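Local coordinates for protein toll (Drosophila melanogaster, PDB 4LXR) that acts as the cell-surface receptor for the cleaved cytokine spaetzle C-106, activating the Toll pathway in embryonic dorsal-ventral patterning and antifungal defence, at residues Thr652-Pro657 and Gly674-Ser679; Leu670-Asn675 and Thr690-Ser695; Leu182-Arg187 and Leu206-Lys211. All blocks are in the same frame, centred on the assembly; numbering follows the deposited sequence.

Contact 1: residues Thr652-Pro657 and Gly674-Ser679. With NAG (2-acetamido-2-deoxy-beta-D-glucopyranose), chain G.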
# COMPACT_ATOMS: atom_id res chain seq x y z
N THR A 652 60.86 -23.35 -0.14
CA THR A 652 62.24 -23.73 0.21
C THR A 652 63.28 -22.73 -0.30
O THR A 652 64.22 -23.11 -1.01
CB THR A 652 62.62 -25.16 -0.24
OG1 THR A 652 62.48 -25.27 -1.67
CG2 THR A 652 61.76 -26.20 0.45
N LEU A 653 63.10 -21.46 0.05
CA LEU A 653 63.98 -20.39 -0.41
C LEU A 653 65.42 -20.64 0.04
O LEU A 653 65.69 -20.84 1.23
CB LEU A 653 63.51 -19.04 0.11
CG LEU A 653 62.25 -18.40 -0.45
CD1 LEU A 653 61.95 -17.09 0.26
CD2 LEU A 653 62.39 -18.17 -1.93
N LEU A 654 66.34 -20.61 -0.92
CA LEU A 654 67.74 -20.86 -0.62
C LEU A 654 68.47 -19.57 -0.27
O LEU A 654 69.36 -19.56 0.57
CB LEU A 654 68.42 -21.55 -1.80
CG LEU A 654 67.83 -22.91 -2.19
CD1 LEU A 654 68.54 -23.46 -3.41
CD2 LEU A 654 67.90 -23.90 -1.02
N ARG A 655 68.07 -18.48 -0.91
CA ARG A 655 68.70 -17.19 -0.69
C ARG A 655 67.70 -16.09 -1.04
O ARG A 655 66.70 -16.35 -1.71
CB ARG A 655 69.96 -17.08 -1.55
CG ARG A 655 70.86 -15.90 -1.24
CD ARG A 655 72.09 -15.87 -2.17
NE ARG A 655 72.85 -17.12 -2.15
CZ ARG A 655 73.63 -17.52 -1.14
NH1 ARG A 655 73.75 -16.77 -0.05
NH2 ARG A 655 74.27 -18.68 -1.22
N LEU A 656 67.95 -14.87 -0.58
CA LEU A 656 67.15 -13.72 -0.97
C LEU A 656 67.87 -12.95 -2.08
O LEU A 656 69.10 -13.03 -2.18
CB LEU A 656 66.90 -12.80 0.22
CG LEU A 656 66.04 -13.37 1.35
CD1 LEU A 656 65.94 -12.39 2.51
CD2 LEU A 656 64.64 -13.74 0.85
N PRO A 657 67.13 -12.23 -2.93
CA PRO A 657 67.80 -11.41 -3.94
C PRO A 657 68.29 -10.12 -3.28
O PRO A 657 67.98 -9.90 -2.10
CB PRO A 657 66.69 -11.11 -4.94
CG PRO A 657 65.45 -11.10 -4.12
CD PRO A 657 65.66 -12.15 -3.04
N GLY A 674 59.46 -20.74 7.37
CA GLY A 674 59.43 -22.09 6.82
C GLY A 674 60.17 -22.25 5.51
O GLY A 674 59.73 -22.97 4.63
N ASN A 675 61.32 -21.59 5.39
CA ASN A 675 62.14 -21.68 4.20
C ASN A 675 63.53 -22.26 4.49
O ASN A 675 63.79 -22.72 5.60
CB ASN A 675 62.21 -20.32 3.51
CG ASN A 675 60.96 -20.03 2.68
OD1 ASN A 675 60.82 -20.55 1.58
ND2 ASN A 675 60.06 -19.22 3.21
N ASN A 676 64.42 -22.25 3.49
CA ASN A 676 65.73 -22.87 3.62
C ASN A 676 66.88 -21.86 3.73
O ASN A 676 67.98 -22.13 3.25
CB ASN A 676 66.01 -23.78 2.41
CG ASN A 676 65.34 -25.15 2.53
OD1 ASN A 676 64.20 -25.27 2.96
ND2 ASN A 676 66.07 -26.19 2.14
N LEU A 677 66.63 -20.71 4.34
CA LEU A 677 67.61 -19.62 4.36
C LEU A 677 68.77 -19.93 5.31
O LEU A 677 68.55 -20.21 6.49
CB LEU A 677 66.96 -18.30 4.77
CG LEU A 677 65.95 -17.68 3.79
CD1 LEU A 677 65.30 -16.42 4.34
CD2 LEU A 677 66.64 -17.39 2.46
N THR A 678 69.99 -19.83 4.80
CA THR A 678 71.17 -20.11 5.63
C THR A 678 71.94 -18.85 6.06
O THR A 678 72.76 -18.91 6.97
CB THR A 678 72.13 -21.11 4.95
OG1 THR A 678 72.47 -20.65 3.64
CG2 THR A 678 71.47 -22.48 4.85
N SER A 679 71.66 -17.72 5.43
CA SER A 679 72.33 -16.48 5.79
C SER A 679 71.55 -15.27 5.30
O SER A 679 70.84 -15.34 4.31
CB SER A 679 73.76 -16.44 5.23
OG SER A 679 73.76 -16.71 3.84
C1 NAG G . 65.37 -27.42 2.40
C2 NAG G . 65.79 -28.53 1.43
C3 NAG G . 65.03 -29.82 1.75
C4 NAG G . 65.17 -30.19 3.22
C5 NAG G . 64.81 -28.99 4.10
C6 NAG G . 65.09 -29.23 5.57
C7 NAG G . 66.40 -27.45 -0.70
C8 NAG G . 65.94 -27.11 -2.09
N2 NAG G . 65.53 -28.12 0.06
O3 NAG G . 65.51 -30.88 0.93
O4 NAG G . 64.29 -31.27 3.49
O5 NAG G . 65.59 -27.85 3.73
O6 NAG G . 63.90 -29.13 6.34
O7 NAG G . 67.51 -27.13 -0.29
O HOH W 1 70.42 -17.91 2.36
O HOH W 2 69.80 -15.36 1.83
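Two asparagines carry this contact, each with CG anti to its carbonyl carbon: N675 (chi1 -80°) sets its amide against the L653 backbone, and N676 (chi1 -81°) lays its own beside T652. The setting is a leucine-rich repeat solenoid, where 652-657 of LRR 16 meets 674-679 of LRR 17 just past the strands. N675 occupies the asparagine position of the repeat signature. Its OD1 accepts the L653 N-H at 2.9 Å, a nearly straight bond (171°) from a donor somewhat tilted from the carbonyl plane, and L653 CG rests on the same oxygen. Its ND2 donates to L648 O and L672 O, so the buried amide is gripped at both ends and its rotation is probably fixed. The next repeat does likewise, N697 OD1 taking the L677 N-H.

L653 O receives a weak bond from N676 N (3.0 Å). L677 inserts CD2 among the backbone and side chains of the previous repeat, 3.8 Å from R655 CA and 4.2 Å from both L653 CB and L656 CG; this is the apolar seam between the turns.

N676 ND2 is covalently bonded to C1 of an N-linked NAG. The T652 and N676 side chains run alongside each other, with T652 CB 3.6 Å from N676 OD1. The sugar's acetamido group leans back over LRR 16, its O7 3.3 Å from L654 CD2, while H698 NE2 forms a hydrogen bond to the sugar. Where the backbones diverge, water mediates: water 1 bridges L654 O and T678 N, and water 2 takes the L656 N-H and lies 2.7 Å from S679 O, to which it is also hydrogen-bonded.

Contact 2: residues Leu670-Asn675 and Thr690-Ser695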
# COMPACT_ATOMS: atom_id res chain seq x y z
N LEU A 670 58.23 -8.84 4.81
CA LEU A 670 58.73 -10.12 4.34
C LEU A 670 58.26 -11.23 5.27
O LEU A 670 58.64 -11.25 6.44
CB LEU A 670 60.25 -10.14 4.27
CG LEU A 670 60.91 -9.49 3.06
CD1 LEU A 670 62.43 -9.39 3.23
CD2 LEU A 670 60.54 -10.27 1.79
N HIS A 671 57.45 -12.13 4.75
CA HIS A 671 56.91 -13.25 5.52
C HIS A 671 57.53 -14.52 4.97
O HIS A 671 57.05 -15.09 3.98
CB HIS A 671 55.39 -13.29 5.41
CG HIS A 671 54.74 -11.98 5.76
ND1 HIS A 671 54.27 -11.70 7.03
CD2 HIS A 671 54.50 -10.88 5.01
CE1 HIS A 671 53.76 -10.48 7.04
NE2 HIS A 671 53.89 -9.96 5.83
N LEU A 672 58.62 -14.95 5.61
CA LEU A 672 59.45 -16.00 5.07
C LEU A 672 59.51 -17.23 5.97
O LEU A 672 60.41 -18.05 5.83
CB LEU A 672 60.87 -15.46 4.85
CG LEU A 672 60.93 -14.15 4.06
CD1 LEU A 672 62.33 -13.56 4.09
CD2 LEU A 672 60.45 -14.37 2.62
N ALA A 673 58.57 -17.37 6.90
CA ALA A 673 58.60 -18.52 7.79
C ALA A 673 58.57 -19.83 7.02
O ALA A 673 57.76 -19.99 6.10
CB ALA A 673 57.45 -18.46 8.80
N GLY A 674 59.46 -20.74 7.37
CA GLY A 674 59.43 -22.09 6.82
C GLY A 674 60.17 -22.25 5.51
O GLY A 674 59.73 -22.97 4.63
N ASN A 675 61.32 -21.59 5.39
CA ASN A 675 62.14 -21.68 4.20
C ASN A 675 63.53 -22.26 4.49
O ASN A 675 63.79 -22.72 5.60
CB ASN A 675 62.21 -20.32 3.51
CG ASN A 675 60.96 -20.03 2.68
OD1 ASN A 675 60.82 -20.55 1.58
ND2 ASN A 675 60.06 -19.22 3.21
N THR A 690 59.54 -3.09 7.37
CA THR A 690 59.17 -2.85 8.77
C THR A 690 58.85 -4.16 9.49
O THR A 690 58.59 -4.17 10.69
CB THR A 690 57.94 -1.93 8.90
OG1 THR A 690 56.79 -2.61 8.40
CG2 THR A 690 58.14 -0.62 8.12
N HIS A 691 58.86 -5.26 8.75
CA HIS A 691 58.59 -6.57 9.34
C HIS A 691 59.40 -7.64 8.60
O HIS A 691 59.39 -7.72 7.36
CB HIS A 691 57.08 -6.86 9.30
CG HIS A 691 56.70 -8.20 9.84
ND1 HIS A 691 56.60 -8.46 11.19
CD2 HIS A 691 56.39 -9.36 9.21
CE1 HIS A 691 56.25 -9.72 11.37
NE2 HIS A 691 56.11 -10.29 10.18
N LEU A 692 60.11 -8.46 9.37
CA LEU A 692 60.93 -9.52 8.81
C LEU A 692 60.68 -10.79 9.59
O LEU A 692 61.11 -10.92 10.74
CB LEU A 692 62.41 -9.15 8.87
CG LEU A 692 63.46 -10.10 8.29
CD1 LEU A 692 63.32 -10.23 6.77
CD2 LEU A 692 64.90 -9.64 8.66
N ASP A 693 59.98 -11.74 8.98
CA ASP A 693 59.72 -13.01 9.64
C ASP A 693 60.62 -14.02 8.97
O ASP A 693 60.32 -14.49 7.87
CB ASP A 693 58.24 -13.41 9.52
CG ASP A 693 57.93 -14.75 10.19
OD1 ASP A 693 58.85 -15.50 10.59
OD2 ASP A 693 56.74 -15.07 10.31
N ILE A 694 61.73 -14.35 9.64
CA ILE A 694 62.65 -15.37 9.14
C ILE A 694 62.70 -16.55 10.09
O ILE A 694 63.73 -17.22 10.21
CB ILE A 694 64.08 -14.82 8.91
CG1 ILE A 694 64.59 -14.08 10.16
CG2 ILE A 694 64.11 -13.96 7.65
CD1 ILE A 694 65.83 -13.24 9.94
N SER A 695 61.59 -16.80 10.77
CA SER A 695 61.48 -17.98 11.62
C SER A 695 61.44 -19.28 10.80
O SER A 695 61.11 -19.27 9.61
CB SER A 695 60.25 -17.89 12.53
OG SER A 695 59.05 -17.76 11.78
O HOH W 3 56.10 -15.55 7.73
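Backbone bonds pair strands 669-671 and 691-693 in parallel within the leucine-rich repeat solenoid, and both segments run on into loop. L670 N donates to H691 O (3.0 Å), and L670 O accepts from D693 N (2.9 Å). The bonding continues as the first segment leaves its strand, L672 N to D693 O, then G674 N to S695 O, helped by a CA-H...O contact from A673 CA to S695 O (3.2 Å).

Apolar contacts include L670 CD1 against L692 CD1 at 3.7 Å, on the sheet face these leucines share. Beyond it L672 CD1 packs on I694 CG2 at 4.0 Å. The H671 and H691 rings meet obliquely, planes at 40°.

Polar side-chain bonds centre on D693. With CG anti to its backbone N, its OD1 accepts both S695 N, an Asx turn, and S695 OG on the syn lone pair (2.6 Å), while A673 CB packs on the carboxylate. An alanine in place of D693 would probably leave S695 N and OG without their acceptor and the S695 hydroxyl free to turn.

Strand 643-647 flanks L670 and H671, whose ring stacks on H647; on the far side, strand 718-720 meets H691 and D693.

Contact 3: residues Leu182-Arg187 and Leu206-Lys211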
# COMPACT_ATOMS: atom_id res chain seq x y z
N LEU A 182 -40.51 -7.96 -7.46
CA LEU A 182 -41.48 -7.19 -8.26
C LEU A 182 -41.33 -7.41 -9.76
O LEU A 182 -40.23 -7.31 -10.30
CB LEU A 182 -41.41 -5.69 -7.91
CG LEU A 182 -41.92 -5.39 -6.50
CD1 LEU A 182 -41.54 -4.00 -6.04
CD2 LEU A 182 -43.44 -5.61 -6.42
N ARG A 183 -42.44 -7.71 -10.43
CA ARG A 183 -42.43 -7.93 -11.88
C ARG A 183 -43.01 -6.76 -12.64
O ARG A 183 -42.71 -6.55 -13.83
CB ARG A 183 -43.26 -9.15 -12.25
CG ARG A 183 -42.78 -10.44 -11.66
CD ARG A 183 -43.90 -11.12 -10.89
NE ARG A 183 -43.71 -12.56 -10.91
CZ ARG A 183 -42.91 -13.23 -10.09
NH1 ARG A 183 -42.23 -12.59 -9.14
NH2 ARG A 183 -42.81 -14.55 -10.21
N GLN A 184 -43.90 -6.03 -11.97
CA GLN A 184 -44.60 -4.91 -12.59
C GLN A 184 -44.63 -3.72 -11.64
O GLN A 184 -44.72 -3.89 -10.43
CB GLN A 184 -46.05 -5.30 -12.96
CG GLN A 184 -46.19 -6.58 -13.80
CD GLN A 184 -45.61 -6.42 -15.20
OE1 GLN A 184 -45.42 -5.30 -15.68
NE2 GLN A 184 -45.34 -7.55 -15.87
N MET A 185 -44.57 -2.51 -12.20
CA MET A 185 -44.90 -1.31 -11.45
C MET A 185 -46.39 -1.32 -11.10
O MET A 185 -47.23 -1.51 -11.97
CB MET A 185 -44.58 -0.06 -12.26
CG MET A 185 -44.56 1.21 -11.43
SD MET A 185 -43.07 1.25 -10.40
CE MET A 185 -41.83 1.26 -11.69
N PRO A 186 -46.71 -1.11 -9.81
CA PRO A 186 -48.12 -0.91 -9.43
C PRO A 186 -48.69 0.29 -10.18
O PRO A 186 -47.99 1.27 -10.36
CB PRO A 186 -48.02 -0.61 -7.92
CG PRO A 186 -46.75 -1.24 -7.50
CD PRO A 186 -45.80 -1.06 -8.66
N ARG A 187 -49.94 0.20 -10.62
CA ARG A 187 -50.52 1.25 -11.44
C ARG A 187 -51.18 2.34 -10.61
O ARG A 187 -51.71 2.07 -9.52
CB ARG A 187 -51.54 0.67 -12.41
CG ARG A 187 -50.94 -0.18 -13.51
CD ARG A 187 -49.97 0.59 -14.38
NE ARG A 187 -49.76 -0.09 -15.66
CZ ARG A 187 -48.86 0.27 -16.57
NH1 ARG A 187 -48.06 1.30 -16.34
NH2 ARG A 187 -48.75 -0.41 -17.71
N LEU A 206 -38.10 -6.49 -12.87
CA LEU A 206 -38.93 -5.58 -13.67
C LEU A 206 -38.50 -5.60 -15.14
O LEU A 206 -37.80 -4.72 -15.62
CB LEU A 206 -38.83 -4.15 -13.11
CG LEU A 206 -39.37 -3.96 -11.69
CD1 LEU A 206 -38.82 -2.65 -11.11
CD2 LEU A 206 -40.92 -3.96 -11.67
N HIS A 207 -38.96 -6.63 -15.85
CA HIS A 207 -38.59 -6.89 -17.23
C HIS A 207 -39.56 -6.29 -18.24
O HIS A 207 -39.52 -6.64 -19.41
CB HIS A 207 -38.55 -8.41 -17.46
CG HIS A 207 -37.65 -9.13 -16.51
ND1 HIS A 207 -37.73 -10.49 -16.30
CD2 HIS A 207 -36.64 -8.69 -15.72
CE1 HIS A 207 -36.81 -10.85 -15.43
NE2 HIS A 207 -36.14 -9.78 -15.05
N ASN A 208 -40.45 -5.41 -17.80
CA ASN A 208 -41.48 -4.89 -18.71
C ASN A 208 -41.83 -3.43 -18.44
O ASN A 208 -42.98 -3.04 -18.56
CB ASN A 208 -42.74 -5.75 -18.65
CG ASN A 208 -42.52 -7.17 -19.20
OD1 ASN A 208 -42.50 -8.14 -18.44
ND2 ASN A 208 -42.35 -7.27 -20.51
N LEU A 209 -40.85 -2.62 -18.07
CA LEU A 209 -41.09 -1.22 -17.78
C LEU A 209 -41.43 -0.49 -19.08
O LEU A 209 -40.77 -0.68 -20.10
CB LEU A 209 -39.86 -0.58 -17.12
CG LEU A 209 -39.52 -1.02 -15.70
CD1 LEU A 209 -38.22 -0.36 -15.28
CD2 LEU A 209 -40.66 -0.70 -14.71
N THR A 210 -42.50 0.30 -19.02
CA THR A 210 -42.91 1.16 -20.12
C THR A 210 -43.23 2.55 -19.57
O THR A 210 -43.36 2.74 -18.35
CB THR A 210 -44.15 0.60 -20.89
OG1 THR A 210 -45.21 0.33 -19.96
CG2 THR A 210 -43.81 -0.68 -21.63
N LYS A 211 -43.36 3.50 -20.49
CA LYS A 211 -43.60 4.91 -20.18
C LYS A 211 -44.77 5.11 -19.22
O LYS A 211 -44.67 5.85 -18.24
CB LYS A 211 -43.80 5.67 -21.49
CG LYS A 211 -44.48 7.02 -21.39
CD LYS A 211 -44.60 7.63 -22.80
CE LYS A 211 -45.54 8.83 -22.82
NZ LYS A 211 -45.45 9.63 -24.08
O HOH W 4 -41.65 -4.68 -15.38
O HOH W 5 -41.61 -8.64 -15.52
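L206 presses its CD2 methyl onto the backbone of the preceding turn, 3.6 Å from both R183 C and Q184 N, with L182 CB close by at 4.2 Å. Deeper in, M185, with CG anti to its backbone N and the chain bent at chi2 (73°) and chi3, brings CE to 3.8 Å from CD2 of L209. Toward solvent, the Q184 and N208 amides lie nearly parallel, planes 17° apart, but Q184 NE2 stays 3.9 Å from N208 OD1, too far for a hydrogen bond. N208 is a known N-glycosylation site that bears no sugar in this structure.

No direct hydrogen bond links the two segments; water does so instead. Water 4 donates to R183 O and accepts from N208 N (2.8 Å), and water 5 joins R183 O to N208 OD1.

Behind this shell, N204 OD1 takes the L182 N-H and N228 OD1 the L206 N-H, each asparagine holding the turn before its own. D213 accepts from T210 N and makes a salt bridge with R187, whose side chain is poorly ordered. Leucines stacked turn on turn, with an asparagine of the following repeat bonded to their backbone, are the hallmark of a leucine-rich repeat solenoid, here between LRR 2 and LRR 3.

In the fold
Along the chain contact 3 comes first, joining LRR 2 to LRR 3 in the N-terminal part. Contacts 1 and 2 follow in the smaller C-terminal set of strands, 590-592 to 718-720. Their centres lie about 112 and 106 Å from that of contact 3, on opposite sides of the chain's centre. Contacts 1 and 2, with centres about 10 Å apart, share G674 and N675; L653 CD1 meets L672 CD2 at 3.9 Å and L677 CD1 meets I694 CG2 at 4.3 Å, so LRR 16, 17 and 18 share one continuous core. Contacts 1 and 3 both join successive loops after the strands, with asparagines bonding to the turn before, whereas contact 2 joins the strands themselves.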